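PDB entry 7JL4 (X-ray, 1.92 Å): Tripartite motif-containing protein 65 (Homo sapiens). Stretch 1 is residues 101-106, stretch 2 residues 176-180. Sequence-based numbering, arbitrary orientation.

Stretch 1 101-106: HTDNIG
Stretch 2 (176-180) PVFWL

Residues 176-180 form a β-strand that begins earlier in the chain, whereas 101-106 packs against it without regular helix or strand. The CA 102 to 105 and CA 177 to 179 vectors lie 145° apart, so the segments run roughly antiparallel. In register, the nearest CA atoms are those of Asp-103 and Trp-179, 6.1 Å apart; together the stretches bury 285 Å².

Pro-176 (phi/psi -58/142, C-gamma exo pucker) lies out of reach. Val-177 (-149/146, chi1 p) points its CA-to-CB bond toward the loop, and its CG1 meets Ile-105 CG1 at 4.1 Å, an apolar contact between two buried branched side chains.

Phe-178 (-138/148, chi1 m, chi2 -86°) contributes mainly backbone: its CA-to-CB bond points away, consistent with the alternation of a strand, and its C lies 3.5 Å from Ile-105 CD1. Ile-105 (-74/121, chi1 m, chi2 t) sets its CD1 methyl against the strand backbone, 3.5 Å from Trp-179 N and 3.9 Å from Trp-179 CB.

Trp-179 (-121/140) again points toward the loop and gives 95 Å² to the contact. With chi1 t and chi2 87°, its indole receives Asp-103 CB over one face, 3.4 Å from the centroid of the five-membered ring and 14° off its normal, a CH-pi arrangement. At the ring edge, Trp-179 NE1 donates to Thr-102 OG1 (3.1 Å, N-H...acceptor angle 147°), which satisfies the indole nitrogen. Thr-102 (-110/-4, chi1 p) suits this place by offering a compact hydroxyl near the ring plane.

Asp-103 (-129/122, chi1 t, chi2 6°) keeps its methylene on the indole while OD1 accepts from Ile-105 N (3.0 Å, 163°), bracing the loop; OD2 is hydrogen-bonded elsewhere in the structure. Asn-104 (-116/14, chi1 p) directs its CA-to-CB bond away. At the loop ends, His-101 (-75/143, chi1 m) and Gly-106 (76/8, a positive phi that by itself favours glycine) do not touch the strand. Leu-180 (-137/125, chi1 m, chi2 p) continues the strand beyond the contact.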

# COMPACT_ATOMS: atom_id res chain seq x y z
N HIS A 101 4.95 -13.95 12.09
CA HIS A 101 4.82 -13.07 10.93
C HIS A 101 4.48 -11.65 11.37
O HIS A 101 3.75 -11.45 12.34
CB HIS A 101 3.76 -13.61 9.95
CG HIS A 101 3.92 -15.07 9.63
ND1 HIS A 101 5.08 -15.59 9.10
CD2 HIS A 101 3.06 -16.12 9.76
CE1 HIS A 101 4.94 -16.90 8.93
NE2 HIS A 101 3.73 -17.24 9.33
N THR A 102 5.04 -10.67 10.66
CA THR A 102 4.83 -9.25 10.96
C THR A 102 3.99 -8.54 9.92
O THR A 102 3.70 -7.35 10.07
CB THR A 102 6.17 -8.52 11.09
OG1 THR A 102 6.83 -8.55 9.81
CG2 THR A 102 7.07 -9.19 12.14
N ASP A 103 3.62 -9.24 8.84
CA ASP A 103 2.84 -8.68 7.73
C ASP A 103 1.67 -9.62 7.51
O ASP A 103 1.88 -10.83 7.31
CB ASP A 103 3.74 -8.61 6.48
CG ASP A 103 3.06 -8.03 5.24
OD1 ASP A 103 1.90 -7.55 5.28
OD2 ASP A 103 3.74 -8.05 4.18
N ASN A 104 0.44 -9.12 7.60
CA ASN A 104 -0.70 -9.98 7.31
C ASN A 104 -1.49 -9.51 6.08
O ASN A 104 -2.60 -10.01 5.85
CB ASN A 104 -1.61 -10.13 8.54
CG ASN A 104 -2.42 -8.87 8.83
OD1 ASN A 104 -2.27 -7.84 8.16
ND2 ASN A 104 -3.32 -8.96 9.82
N ILE A 105 -0.93 -8.60 5.29
CA ILE A 105 -1.64 -8.05 4.13
C ILE A 105 -1.68 -9.11 3.03
O ILE A 105 -0.64 -9.55 2.54
CB ILE A 105 -0.99 -6.75 3.64
CG1 ILE A 105 -0.97 -5.70 4.75
CG2 ILE A 105 -1.76 -6.19 2.42
CD1 ILE A 105 -0.05 -4.50 4.47
N GLY A 106 -2.89 -9.48 2.60
CA GLY A 106 -3.03 -10.57 1.64
C GLY A 106 -2.85 -11.95 2.23
O GLY A 106 -2.80 -12.94 1.47
N PRO A 176 -6.77 1.43 2.10
CA PRO A 176 -5.35 1.15 1.83
C PRO A 176 -4.60 0.82 3.12
O PRO A 176 -4.83 1.44 4.17
CB PRO A 176 -4.84 2.47 1.23
CG PRO A 176 -6.08 3.18 0.69
CD PRO A 176 -7.18 2.78 1.66
N VAL A 177 -3.68 -0.14 3.02
CA VAL A 177 -2.93 -0.59 4.19
C VAL A 177 -1.54 -1.02 3.72
O VAL A 177 -1.37 -1.49 2.59
CB VAL A 177 -3.69 -1.72 4.92
CG1 VAL A 177 -3.92 -2.93 3.99
CG2 VAL A 177 -2.96 -2.13 6.21
N PHE A 178 -0.54 -0.80 4.56
CA PHE A 178 0.87 -0.91 4.18
C PHE A 178 1.68 -1.61 5.27
O PHE A 178 1.40 -1.44 6.46
CB PHE A 178 1.45 0.48 3.92
CG PHE A 178 0.70 1.24 2.86
CD1 PHE A 178 1.03 1.08 1.52
CD2 PHE A 178 -0.35 2.08 3.20
CE1 PHE A 178 0.34 1.74 0.53
CE2 PHE A 178 -1.07 2.76 2.21
CZ PHE A 178 -0.72 2.58 0.86
N TRP A 179 2.72 -2.35 4.85
CA TRP A 179 3.68 -2.97 5.74
C TRP A 179 5.07 -2.43 5.41
O TRP A 179 5.39 -2.22 4.23
CB TRP A 179 3.68 -4.48 5.58
CG TRP A 179 4.79 -5.21 6.31
CD1 TRP A 179 4.76 -5.64 7.59
CD2 TRP A 179 6.05 -5.64 5.76
NE1 TRP A 179 5.95 -6.33 7.89
CE2 TRP A 179 6.75 -6.32 6.77
CE3 TRP A 179 6.65 -5.50 4.50
CZ2 TRP A 179 8.03 -6.86 6.57
CZ3 TRP A 179 7.92 -6.03 4.30
CH2 TRP A 179 8.59 -6.70 5.33
N LEU A 180 5.87 -2.18 6.44
CA LEU A 180 7.20 -1.58 6.28
C LEU A 180 8.21 -2.29 7.17
O LEU A 180 8.05 -2.31 8.39
CB LEU A 180 7.19 -0.09 6.66
CG LEU A 180 6.46 0.96 5.86
CD1 LEU A 180 4.97 0.95 6.22
CD2 LEU A 180 7.12 2.30 6.18